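Local coordinates for uncharacterized protein (Bombyx mori, PDB 5AZ0) that probably catalyses the NADPH-dependent reduction of carbonyl compounds, as an aldo-keto reductase of the silkworm built on a TIM barrel, at residues Ala72-Val77 with Lys104-Tyr109; Trp138-Ser143 with Leu316-Tyr321; Asn237-Lys242 with Phe306-Arg311. All coordinates share one frame; numbering follows the deposited sequence.

Contact 1: Ala72-Val77 with Lys104-Tyr109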
loop_
_atom_site.group_PDB
_atom_site.type_symbol
_atom_site.label_atom_id
_atom_site.label_comp_id
_atom_site.label_asym_id
_atom_site.label_seq_id
_atom_site.Cartn_x
_atom_site.Cartn_y
_atom_site.Cartn_z
ATOM N N ALA A 72 -3.150 8.419 0.697
ATOM C CA ALA A 72 -4.558 8.174 1.049
ATOM C C ALA A 72 -5.199 9.417 1.695
ATOM O O ALA A 72 -4.510 10.129 2.317
ATOM C CB ALA A 72 -4.680 6.977 2.002
ATOM N N HIS A 73 -6.511 9.606 1.577
ATOM C CA HIS A 73 -7.199 10.574 2.373
ATOM C C HIS A 73 -6.836 10.465 3.849
ATOM O O HIS A 73 -6.386 11.459 4.490
ATOM C CB HIS A 73 -8.688 10.444 2.165
ATOM C CG HIS A 73 -9.489 11.398 2.986
ATOM N ND1 HIS A 73 -10.828 11.210 3.261
ATOM C CD2 HIS A 73 -9.128 12.552 3.619
ATOM C CE1 HIS A 73 -11.265 12.215 4.008
ATOM N NE2 HIS A 73 -10.240 13.038 4.248
ATOM N N PHE A 74 -6.909 9.239 4.367
ATOM C CA PHE A 74 -6.566 8.997 5.769
ATOM C C PHE A 74 -5.178 9.413 6.227
ATOM O O PHE A 74 -4.967 9.532 7.398
ATOM C CB PHE A 74 -6.777 7.508 6.096
ATOM C CG PHE A 74 -6.672 7.178 7.558
ATOM C CD1 PHE A 74 -7.667 7.584 8.432
ATOM C CD2 PHE A 74 -5.595 6.413 8.057
ATOM C CE1 PHE A 74 -7.585 7.277 9.813
ATOM C CE2 PHE A 74 -5.509 6.091 9.430
ATOM C CZ PHE A 74 -6.503 6.534 10.307
ATOM N N TYR A 75 -4.199 9.523 5.342
ATOM C CA TYR A 75 -2.842 9.822 5.764
ATOM C C TYR A 75 -2.544 11.301 6.040
ATOM O O TYR A 75 -1.440 11.628 6.461
ATOM C CB TYR A 75 -1.858 9.278 4.768
ATOM C CG TYR A 75 -1.952 7.768 4.466
ATOM C CD1 TYR A 75 -2.639 6.866 5.289
ATOM C CD2 TYR A 75 -1.316 7.277 3.351
ATOM C CE1 TYR A 75 -2.693 5.509 4.977
ATOM C CE2 TYR A 75 -1.354 5.931 3.031
ATOM C CZ TYR A 75 -2.026 5.038 3.831
ATOM O OH TYR A 75 -2.034 3.714 3.415
ATOM N N ARG A 76 -3.517 12.166 5.778
ATOM C CA ARG A 76 -3.553 13.560 6.214
ATOM C C ARG A 76 -2.694 14.470 5.362
ATOM O O ARG A 76 -2.939 15.624 5.354
ATOM C CB ARG A 76 -3.179 13.786 7.722
ATOM C CG ARG A 76 -4.272 13.422 8.738
ATOM C CD ARG A 76 -3.984 12.128 9.424
ATOM N NE ARG A 76 -4.796 11.942 10.615
ATOM C CZ ARG A 76 -5.519 10.853 10.914
ATOM N NH1 ARG A 76 -5.591 9.751 10.102
ATOM N NH2 ARG A 76 -6.184 10.840 12.071
ATOM N N VAL A 77 -1.754 13.936 4.615
ATOM C CA VAL A 77 -0.721 14.703 3.991
ATOM C C VAL A 77 -0.917 14.902 2.474
ATOM O O VAL A 77 0.025 15.294 1.801
ATOM C CB VAL A 77 0.673 14.057 4.277
ATOM C CG1 VAL A 77 0.966 14.170 5.766
ATOM C CG2 VAL A 77 0.768 12.574 3.814
ATOM N N LYS A 104 -6.756 6.789 -1.764
ATOM C CA LYS A 104 -7.607 5.780 -1.140
ATOM C C LYS A 104 -8.805 6.450 -0.430
ATOM O O LYS A 104 -8.670 7.555 0.060
ATOM C CB LYS A 104 -6.842 4.845 -0.200
ATOM C CG LYS A 104 -5.521 4.346 -0.728
ATOM C CD LYS A 104 -4.768 3.545 0.331
ATOM C CE LYS A 104 -3.329 3.447 -0.166
ATOM N NZ LYS A 104 -2.408 2.891 0.810
ATOM N N VAL A 105 -9.951 5.786 -0.482
ATOM C CA VAL A 105 -11.245 6.272 0.036
ATOM C C VAL A 105 -11.485 5.477 1.315
ATOM O O VAL A 105 -11.515 4.161 1.302
ATOM C CB VAL A 105 -12.352 5.903 -0.955
ATOM C CG1 VAL A 105 -13.766 6.182 -0.420
ATOM C CG2 VAL A 105 -12.130 6.686 -2.248
ATOM N N TRP A 106 -11.767 6.209 2.387
ATOM C CA TRP A 106 -11.950 5.627 3.696
ATOM C C TRP A 106 -13.372 5.148 3.965
ATOM O O TRP A 106 -14.297 5.296 3.105
ATOM C CB TRP A 106 -11.490 6.682 4.731
ATOM C CG TRP A 106 -11.147 6.224 6.145
ATOM C CD1 TRP A 106 -11.839 6.552 7.287
ATOM C CD2 TRP A 106 -10.026 5.438 6.579
ATOM N NE1 TRP A 106 -11.234 6.000 8.394
ATOM C CE2 TRP A 106 -10.116 5.327 8.013
ATOM C CE3 TRP A 106 -8.981 4.804 5.927
ATOM C CZ2 TRP A 106 -9.198 4.616 8.769
ATOM C CZ3 TRP A 106 -8.040 4.098 6.666
ATOM C CH2 TRP A 106 -8.146 4.001 8.087
ATOM N N GLN A 107 -13.576 4.609 5.186
ATOM C CA GLN A 107 -14.728 3.728 5.549
ATOM C C GLN A 107 -16.030 4.428 5.603
ATOM O O GLN A 107 -17.093 3.801 5.364
ATOM C CB GLN A 107 -14.508 3.019 6.905
ATOM C CG GLN A 107 -13.525 1.852 6.837
ATOM C CD GLN A 107 -12.086 2.235 6.546
ATOM O OE1 GLN A 107 -11.709 2.363 5.394
ATOM N NE2 GLN A 107 -11.262 2.328 7.561
ATOM N N HIS A 108 -15.976 5.756 5.794
ATOM C CA HIS A 108 -17.239 6.543 5.761
ATOM C C HIS A 108 -17.703 7.027 4.438
ATOM O O HIS A 108 -18.775 7.660 4.349
ATOM C CB HIS A 108 -17.231 7.660 6.801
ATOM C CG HIS A 108 -16.173 8.686 6.613
ATOM N ND1 HIS A 108 -14.841 8.401 6.713
ATOM C CD2 HIS A 108 -16.255 10.030 6.425
ATOM C CE1 HIS A 108 -14.139 9.517 6.580
ATOM N NE2 HIS A 108 -14.976 10.517 6.431
ATOM N N TYR A 109 -17.005 6.647 3.362
ATOM C CA TYR A 109 -17.441 7.105 2.020
ATOM C C TYR A 109 -17.779 5.882 1.170
ATOM O O TYR A 109 -17.266 5.720 0.036
ATOM C CB TYR A 109 -16.284 8.027 1.436
ATOM C CG TYR A 109 -16.274 9.407 2.029
ATOM C CD1 TYR A 109 -17.226 10.323 1.662
ATOM C CD2 TYR A 109 -15.362 9.810 2.984
ATOM C CE1 TYR A 109 -17.301 11.573 2.241
ATOM C CE2 TYR A 109 -15.411 11.119 3.553
ATOM C CZ TYR A 109 -16.379 11.966 3.186
ATOM O OH TYR A 109 -16.462 13.253 3.691
HETATM O O HOH W 1 -11.986 8.878 2.159
HETATM O O HOH W 2 -8.251 6.837 3.012
#
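Ala-72 and Lys-104 bring the two backbones within 4.5 Å, CA to CA, and from there the chains diverge, with only a weak bond from His-73 N to Lys-104 O (3.3 Å) tying backbone to backbone. Two waters add bridges between the segments: one accepts from Phe-74 N and gives a weak bond to the same Lys-104 carbonyl, the other joins His-73 ND1 and Trp-106 N. Beyond them the Phe-74 ring lies in an offset stack on the six-membered ring of Trp-106, centroids 3.6 Å apart and planes within 5° of parallel. Phe-74 CB also sits over that face, and the phenyl's opposite face carries Arg-76 NH1, set toward the rim, whose N-H bonds to Phe-74 O at 2.8 Å. Phe-74 CG stands anti to the backbone N (chi1 -171°), on the side where Trp-106 lies. Trp-106 is pinned separately, its NE1 bonded to the carbonyl of Met-341. An alanine here takes away the whole indole, and the Phe-74 ring would probably be free to shift while the Met-341 carbonyl lost its N-H donor. On the strand side the extended Lys-104 chain passes Ala-72 CB, itself seated over the centre of the Tyr-75 ring, and delivers NZ to Tyr-75 OH at 2.8 Å. The same NZ has further partners in Asp-70, by a salt bridge, and Gln-197. A tyrosine hydroxyl held by a lysine that an aspartate anchors, with His-137 meeting Trp-106 close by, is consistent with the Asp-Tyr-Lys-His tetrad of aldo-keto reductases, in which the tyrosine serves as general acid; the lysine's N-H donated to the phenol oxygen fits the tyrosine-lysine pairing of that tetrad.

Contact 2: Trp138-Ser143 with Leu316-Tyr321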
loop_
_atom_site.group_PDB
_atom_site.type_symbol
_atom_site.label_atom_id
_atom_site.label_comp_id
_atom_site.label_asym_id
_atom_site.label_seq_id
_atom_site.Cartn_x
_atom_site.Cartn_y
_atom_site.Cartn_z
ATOM N N TRP A 138 -10.536 -0.033 2.960
ATOM C CA TRP A 138 -10.962 -1.252 3.663
ATOM C C TRP A 138 -12.301 -1.643 3.179
ATOM O O TRP A 138 -13.042 -0.802 2.683
ATOM C CB TRP A 138 -11.060 -1.051 5.178
ATOM C CG TRP A 138 -9.766 -0.789 5.776
ATOM C CD1 TRP A 138 -9.111 0.391 5.802
ATOM C CD2 TRP A 138 -8.918 -1.737 6.460
ATOM N NE1 TRP A 138 -7.898 0.255 6.492
ATOM C CE2 TRP A 138 -7.753 -1.052 6.869
ATOM C CE3 TRP A 138 -9.051 -3.087 6.791
ATOM C CZ2 TRP A 138 -6.712 -1.676 7.555
ATOM C CZ3 TRP A 138 -7.999 -3.733 7.474
ATOM C CH2 TRP A 138 -6.845 -3.024 7.844
ATOM N N PRO A 139 -12.650 -2.939 3.320
ATOM C CA PRO A 139 -13.938 -3.423 2.865
ATOM C C PRO A 139 -15.129 -3.019 3.796
ATOM O O PRO A 139 -16.317 -3.100 3.385
ATOM C CB PRO A 139 -13.711 -4.955 2.780
ATOM C CG PRO A 139 -12.653 -5.224 3.736
ATOM C CD PRO A 139 -11.752 -4.037 3.725
ATOM N N MET A 140 -14.835 -2.577 5.013
ATOM C CA MET A 140 -15.902 -2.176 5.972
ATOM C C MET A 140 -16.451 -0.778 5.603
ATOM O O MET A 140 -15.740 0.066 5.038
ATOM C CB MET A 140 -15.406 -2.159 7.417
ATOM C CG MET A 140 -14.694 -3.410 7.847
ATOM S SD MET A 140 -12.926 -3.441 7.577
ATOM C CE MET A 140 -12.210 -2.094 8.505
ATOM N N SER A 141 -17.721 -0.596 5.927
ATOM C CA SER A 141 -18.456 0.633 5.796
ATOM C C SER A 141 -18.871 1.088 7.201
ATOM O O SER A 141 -19.776 0.498 7.788
ATOM C CB SER A 141 -19.676 0.378 4.963
ATOM O OG SER A 141 -20.624 -0.496 5.628
ATOM N N ILE A 142 -18.185 2.096 7.701
ATOM C CA ILE A 142 -18.270 2.601 9.055
ATOM C C ILE A 142 -18.425 4.136 9.099
ATOM O O ILE A 142 -17.535 4.872 8.612
ATOM C CB ILE A 142 -17.001 2.225 9.866
ATOM C CG1 ILE A 142 -16.811 0.695 9.764
ATOM C CG2 ILE A 142 -17.120 2.650 11.330
ATOM C CD1 ILE A 142 -15.593 0.169 10.450
ATOM N N SER A 143 -19.484 4.628 9.766
ATOM C CA SER A 143 -19.680 6.087 9.922
ATOM C C SER A 143 -18.561 6.707 10.717
ATOM O O SER A 143 -17.764 6.043 11.387
ATOM C CB SER A 143 -21.052 6.469 10.548
ATOM O OG SER A 143 -20.974 6.385 11.976
ATOM N N LEU A 316 -7.874 -4.388 16.002
ATOM C CA LEU A 316 -8.888 -5.190 16.733
ATOM C C LEU A 316 -10.177 -4.474 16.907
ATOM O O LEU A 316 -11.225 -5.108 16.828
ATOM C CB LEU A 316 -8.343 -5.668 18.096
ATOM C CG LEU A 316 -7.214 -6.703 17.850
ATOM C CD1 LEU A 316 -6.280 -6.794 19.047
ATOM C CD2 LEU A 316 -7.740 -8.085 17.385
ATOM N N PHE A 317 -10.131 -3.141 17.044
ATOM C CA PHE A 317 -11.378 -2.307 17.055
ATOM C C PHE A 317 -12.296 -2.473 15.864
ATOM O O PHE A 317 -13.441 -2.146 15.987
ATOM C CB PHE A 317 -11.087 -0.827 17.257
ATOM C CG PHE A 317 -9.910 -0.324 16.472
ATOM C CD1 PHE A 317 -10.064 0.088 15.151
ATOM C CD2 PHE A 317 -8.676 -0.227 17.061
ATOM C CE1 PHE A 317 -8.970 0.544 14.425
ATOM C CE2 PHE A 317 -7.586 0.223 16.345
ATOM C CZ PHE A 317 -7.730 0.598 15.009
ATOM N N TRP A 318 -11.829 -3.039 14.720
ATOM C CA TRP A 318 -12.758 -3.275 13.611
ATOM C C TRP A 318 -13.343 -4.656 13.508
ATOM O O TRP A 318 -14.245 -4.864 12.680
ATOM C CB TRP A 318 -12.082 -2.876 12.262
ATOM C CG TRP A 318 -11.909 -1.364 12.096
ATOM C CD1 TRP A 318 -12.754 -0.369 12.561
ATOM C CD2 TRP A 318 -10.860 -0.689 11.397
ATOM N NE1 TRP A 318 -12.281 0.866 12.183
ATOM C CE2 TRP A 318 -11.127 0.710 11.478
ATOM C CE3 TRP A 318 -9.751 -1.118 10.676
ATOM C CZ2 TRP A 318 -10.316 1.661 10.890
ATOM C CZ3 TRP A 318 -8.922 -0.147 10.070
ATOM C CH2 TRP A 318 -9.230 1.241 10.193
ATOM N N GLN A 319 -12.890 -5.603 14.344
ATOM C CA GLN A 319 -13.468 -7.005 14.321
ATOM C C GLN A 319 -14.961 -7.132 14.315
ATOM O O GLN A 319 -15.476 -7.936 13.544
ATOM C CB GLN A 319 -12.961 -7.912 15.433
ATOM C CG GLN A 319 -11.449 -8.108 15.456
ATOM C CD GLN A 319 -10.985 -9.325 16.282
ATOM O OE1 GLN A 319 -9.928 -9.906 16.004
ATOM N NE2 GLN A 319 -11.756 -9.680 17.319
ATOM N N PRO A 320 -15.680 -6.332 15.125
ATOM C CA PRO A 320 -17.168 -6.473 15.136
ATOM C C PRO A 320 -17.897 -5.953 13.902
ATOM O O PRO A 320 -19.128 -6.108 13.821
ATOM C CB PRO A 320 -17.622 -5.636 16.342
ATOM C CG PRO A 320 -16.397 -5.143 16.993
ATOM C CD PRO A 320 -15.192 -5.362 16.111
ATOM N N TYR A 321 -17.191 -5.346 12.926
ATOM C CA TYR A 321 -17.906 -4.738 11.755
ATOM C C TYR A 321 -18.100 -5.731 10.676
ATOM O O TYR A 321 -17.256 -6.567 10.442
ATOM C CB TYR A 321 -17.144 -3.462 11.278
ATOM C CG TYR A 321 -17.271 -2.388 12.321
ATOM C CD1 TYR A 321 -16.421 -2.331 13.359
ATOM C CD2 TYR A 321 -18.318 -1.451 12.247
ATOM C CE1 TYR A 321 -16.605 -1.399 14.369
ATOM C CE2 TYR A 321 -18.519 -0.498 13.222
ATOM C CZ TYR A 321 -17.676 -0.485 14.281
ATOM O OH TYR A 321 -17.849 0.462 15.253
#
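Trp-318 carries a buried, wholly apolar contact in which the loop after strand 133-136 meets the long C-terminal segment that follows helix 297-304. No hydrogen bond crosses it. The edge of Trp-318 points at a face of Trp-138, its CZ3 lying 3.5 Å from Trp-138 CE2 and set toward the rim, with the two planes at 61°. Met-140 CE lies against the indole, 3.4 Å from Trp-318 CE3, at the end of a chain that bends at both chi2 (90°) and chi3. Phe-317 CE1 lies over the centre of the indole. Ile-142 CD1 is shared, touching Trp-318 CD1 at 3.6 Å while standing over the face of Tyr-321, 3.8 Å from the ring centroid. At its far end Tyr-321 OH bonds to the Gly-146 carbonyl. A type I turn runs from Trp-318 to Tyr-321, and both side chains pack on 138-143. Such packing of a C-terminal loop on a loop at the C-terminal ends of the barrel strands is consistent with the aldo-keto reductase fold, in which the C-terminal loops line the substrate pocket at that end of the barrel.

Contact 3: Asn237-Lys242 with Phe306-Arg311. With ACT (acetate ion), chain G; ACT (acetate ion), chain D; EDO (1,2-ethanediol), chain C.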
loop_
_atom_site.group_PDB
_atom_site.type_symbol
_atom_site.label_atom_id
_atom_site.label_comp_id
_atom_site.label_asym_id
_atom_site.label_seq_id
_atom_site.Cartn_x
_atom_site.Cartn_y
_atom_site.Cartn_z
ATOM N N ASN A 237 7.714 -9.228 21.619
ATOM C CA ASN A 237 7.934 -10.681 21.512
ATOM C C ASN A 237 7.600 -11.142 20.089
ATOM O O ASN A 237 7.018 -12.196 19.852
ATOM C CB ASN A 237 7.091 -11.447 22.547
ATOM C CG ASN A 237 7.897 -11.867 23.771
ATOM O OD1 ASN A 237 8.951 -12.516 23.653
ATOM N ND2 ASN A 237 7.396 -11.519 24.959
ATOM N N SER A 238 8.011 -10.344 19.127
ATOM C CA SER A 238 7.595 -10.514 17.769
ATOM C C SER A 238 8.597 -11.469 17.152
ATOM O O SER A 238 9.703 -11.623 17.641
ATOM C CB SER A 238 7.623 -9.153 17.070
ATOM O OG SER A 238 8.960 -8.620 17.062
ATOM N N PRO A 239 8.225 -12.103 16.051
ATOM C CA PRO A 239 9.052 -13.219 15.607
ATOM C C PRO A 239 10.294 -12.798 14.861
ATOM O O PRO A 239 10.390 -11.654 14.439
ATOM C CB PRO A 239 8.127 -13.988 14.643
ATOM C CG PRO A 239 6.940 -13.122 14.388
ATOM C CD PRO A 239 7.077 -11.846 15.159
ATOM N N GLU A 240 11.212 -13.750 14.686
ATOM C CA GLU A 240 12.307 -13.624 13.757
ATOM C C GLU A 240 11.725 -13.543 12.314
ATOM O O GLU A 240 10.634 -14.056 12.076
ATOM C CB GLU A 240 13.248 -14.820 13.887
ATOM C CG GLU A 240 14.070 -14.842 15.187
ATOM C CD GLU A 240 15.084 -13.700 15.277
ATOM O OE1 GLU A 240 15.758 -13.345 14.260
ATOM O OE2 GLU A 240 15.156 -13.158 16.388
ATOM N N PRO A 241 12.423 -12.932 11.366
ATOM C CA PRO A 241 13.751 -12.357 11.525
ATOM C C PRO A 241 13.793 -10.953 12.100
ATOM O O PRO A 241 12.940 -10.091 11.762
ATOM C CB PRO A 241 14.245 -12.276 10.099
ATOM C CG PRO A 241 13.010 -12.083 9.276
ATOM C CD PRO A 241 11.834 -12.556 10.075
ATOM N N LYS A 242 14.797 -10.745 12.958
ATOM C CA LYS A 242 15.241 -9.411 13.379
ATOM C C LYS A 242 16.347 -8.974 12.489
ATOM O O LYS A 242 16.796 -9.748 11.651
ATOM C CB LYS A 242 15.618 -9.394 14.870
ATOM C CG LYS A 242 14.416 -9.542 15.811
ATOM C CD LYS A 242 13.099 -8.938 15.240
ATOM C CE LYS A 242 11.847 -9.158 16.096
ATOM N NZ LYS A 242 10.632 -9.140 15.221
ATOM N N PHE A 306 10.437 -18.339 7.246
ATOM C CA PHE A 306 9.980 -17.359 8.247
ATOM C C PHE A 306 8.467 -17.193 8.349
ATOM O O PHE A 306 7.981 -16.588 9.292
ATOM C CB PHE A 306 10.639 -16.026 7.957
ATOM C CG PHE A 306 12.113 -15.996 8.257
ATOM C CD1 PHE A 306 12.565 -16.142 9.584
ATOM C CD2 PHE A 306 13.043 -15.760 7.242
ATOM C CE1 PHE A 306 13.919 -16.100 9.899
ATOM C CE2 PHE A 306 14.412 -15.696 7.544
ATOM C CZ PHE A 306 14.842 -15.877 8.880
ATOM N N ASP A 307 7.726 -17.676 7.363
ATOM C CA ASP A 307 6.273 -17.491 7.319
ATOM C C ASP A 307 5.574 -18.213 8.485
ATOM O O ASP A 307 5.780 -19.394 8.627
ATOM C CB ASP A 307 5.739 -18.094 6.025
ATOM C CG ASP A 307 4.249 -17.783 5.790
ATOM O OD1 ASP A 307 3.690 -16.812 6.312
ATOM O OD2 ASP A 307 3.651 -18.506 5.015
ATOM N N ASN A 308 4.796 -17.518 9.306
ATOM C CA ASN A 308 4.150 -18.121 10.461
ATOM C C ASN A 308 2.813 -17.502 10.811
ATOM O O ASN A 308 2.311 -17.696 11.922
ATOM C CB ASN A 308 5.078 -17.957 11.657
ATOM C CG ASN A 308 5.342 -16.495 11.952
ATOM O OD1 ASN A 308 4.645 -15.645 11.464
ATOM N ND2 ASN A 308 6.352 -16.211 12.727
ATOM N N GLY A 309 2.239 -16.715 9.904
ATOM C CA GLY A 309 0.952 -16.142 10.150
ATOM C C GLY A 309 0.896 -14.939 11.080
ATOM O O GLY A 309 -0.195 -14.445 11.310
ATOM N N PHE A 310 2.021 -14.424 11.547
ATOM C CA PHE A 310 2.028 -13.245 12.431
ATOM C C PHE A 310 1.713 -11.933 11.633
ATOM O O PHE A 310 2.472 -11.540 10.741
ATOM C CB PHE A 310 3.417 -13.095 13.084
ATOM C CG PHE A 310 3.464 -12.020 14.136
ATOM C CD1 PHE A 310 3.715 -10.684 13.794
ATOM C CD2 PHE A 310 3.243 -12.331 15.491
ATOM C CE1 PHE A 310 3.683 -9.670 14.773
ATOM C CE2 PHE A 310 3.233 -11.329 16.480
ATOM C CZ PHE A 310 3.452 -9.998 16.125
ATOM N N ARG A 311 0.610 -11.284 11.959
ATOM C CA ARG A 311 0.095 -10.146 11.214
ATOM C C ARG A 311 0.474 -8.874 11.992
ATOM O O ARG A 311 0.064 -8.673 13.132
ATOM C CB ARG A 311 -1.403 -10.293 11.085
ATOM C CG ARG A 311 -2.019 -9.218 10.227
ATOM C CD ARG A 311 -3.495 -9.401 10.190
ATOM N NE ARG A 311 -3.880 -10.546 9.381
ATOM C CZ ARG A 311 -3.913 -10.576 8.050
ATOM N NH1 ARG A 311 -3.562 -9.492 7.311
ATOM N NH2 ARG A 311 -4.300 -11.713 7.431
HETATM C C ACT G . -1.156 -11.309 14.922
HETATM O O ACT G . -1.268 -12.319 14.139
HETATM O OXT ACT G . -1.889 -10.273 14.987
HETATM C CH3 ACT G . -0.011 -11.277 15.832
HETATM C C ACT D . -5.861 -9.755 4.011
HETATM O O ACT D . -4.728 -9.226 4.463
HETATM O OXT ACT D . -6.679 -9.205 3.218
HETATM C CH3 ACT D . -6.366 -11.120 4.385
HETATM C C1 EDO C . 5.117 -19.225 0.274
HETATM O O1 EDO C . 5.336 -18.353 -0.868
HETATM C C2 EDO C . 5.866 -18.467 1.364
HETATM O O2 EDO C . 5.586 -18.903 2.688
#
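The peptide bond before Pro-241 is cis, and the Pro-241 ring lies over the Phe-306 face, in one of two proline-on-phenylalanine CH-pi contacts made here. Pro-241 CG stands almost on the ring normal, 3° off it and 3.9 Å from the Phe-306 centroid. Four residues along, Phe-310 receives Pro-239 likewise: Pro-239 CD lies over the ring centre at 3.7 Å from the centroid. Phe-310 CG is anti to the backbone N (chi1 -173°). The methyl of an acetate ion, probably from the crystallisation liquor, covers the opposite face of this ring nearer the rim, 3.3 Å from Phe-310 CE2, and an oxygen of that ion accepts from Arg-311 N. Between the two phenylalanines the chain folds into an Asx turn, Asn-308 OD1 accepting from Phe-310 N at 2.9 Å. Asn-308 ND2 lies 3.4 Å from Pro-239 CB. Two surface loops of the barrel meet here, one following strand 219-223 and the other following helix 297-304, and no hydrogen bond runs directly between them. Asn-203 ND2 bonds to the carbonyls of both Glu-240 and Phe-306, linking the loops. Within the proline-rich loop, Glu-240 OE1 accepts from Lys-242 N at 3.1 Å, met from above the carboxylate plane, and takes a second bond from Asn-245 ND2. Met-248 of helix 246-255 packs on both Pro-241 and Phe-306.

In the fold
Contacts 1 and 2 are neighbours, their centres 14 Å apart, and they join through a probable hydrogen bond from Ile-142 N to Gln-107 O (3.1 Å). The side chain of Gln-107 also packs against Trp-138. Contact 1 contains the presumed Tyr-Lys part of the active site, with an acetate ion, probably from the crystallisation liquor, about 4 Å from the Tyr-75 side chain; contact 2, touching contact 1, probably lies near it. Contact 3 stands apart: its centre is 29 Å from that of contact 1 and 25 Å from that of contact 2, with nearest atoms about 14 and 7 Å away. In sequence, however, it is nested inside the loop closed by contact 2.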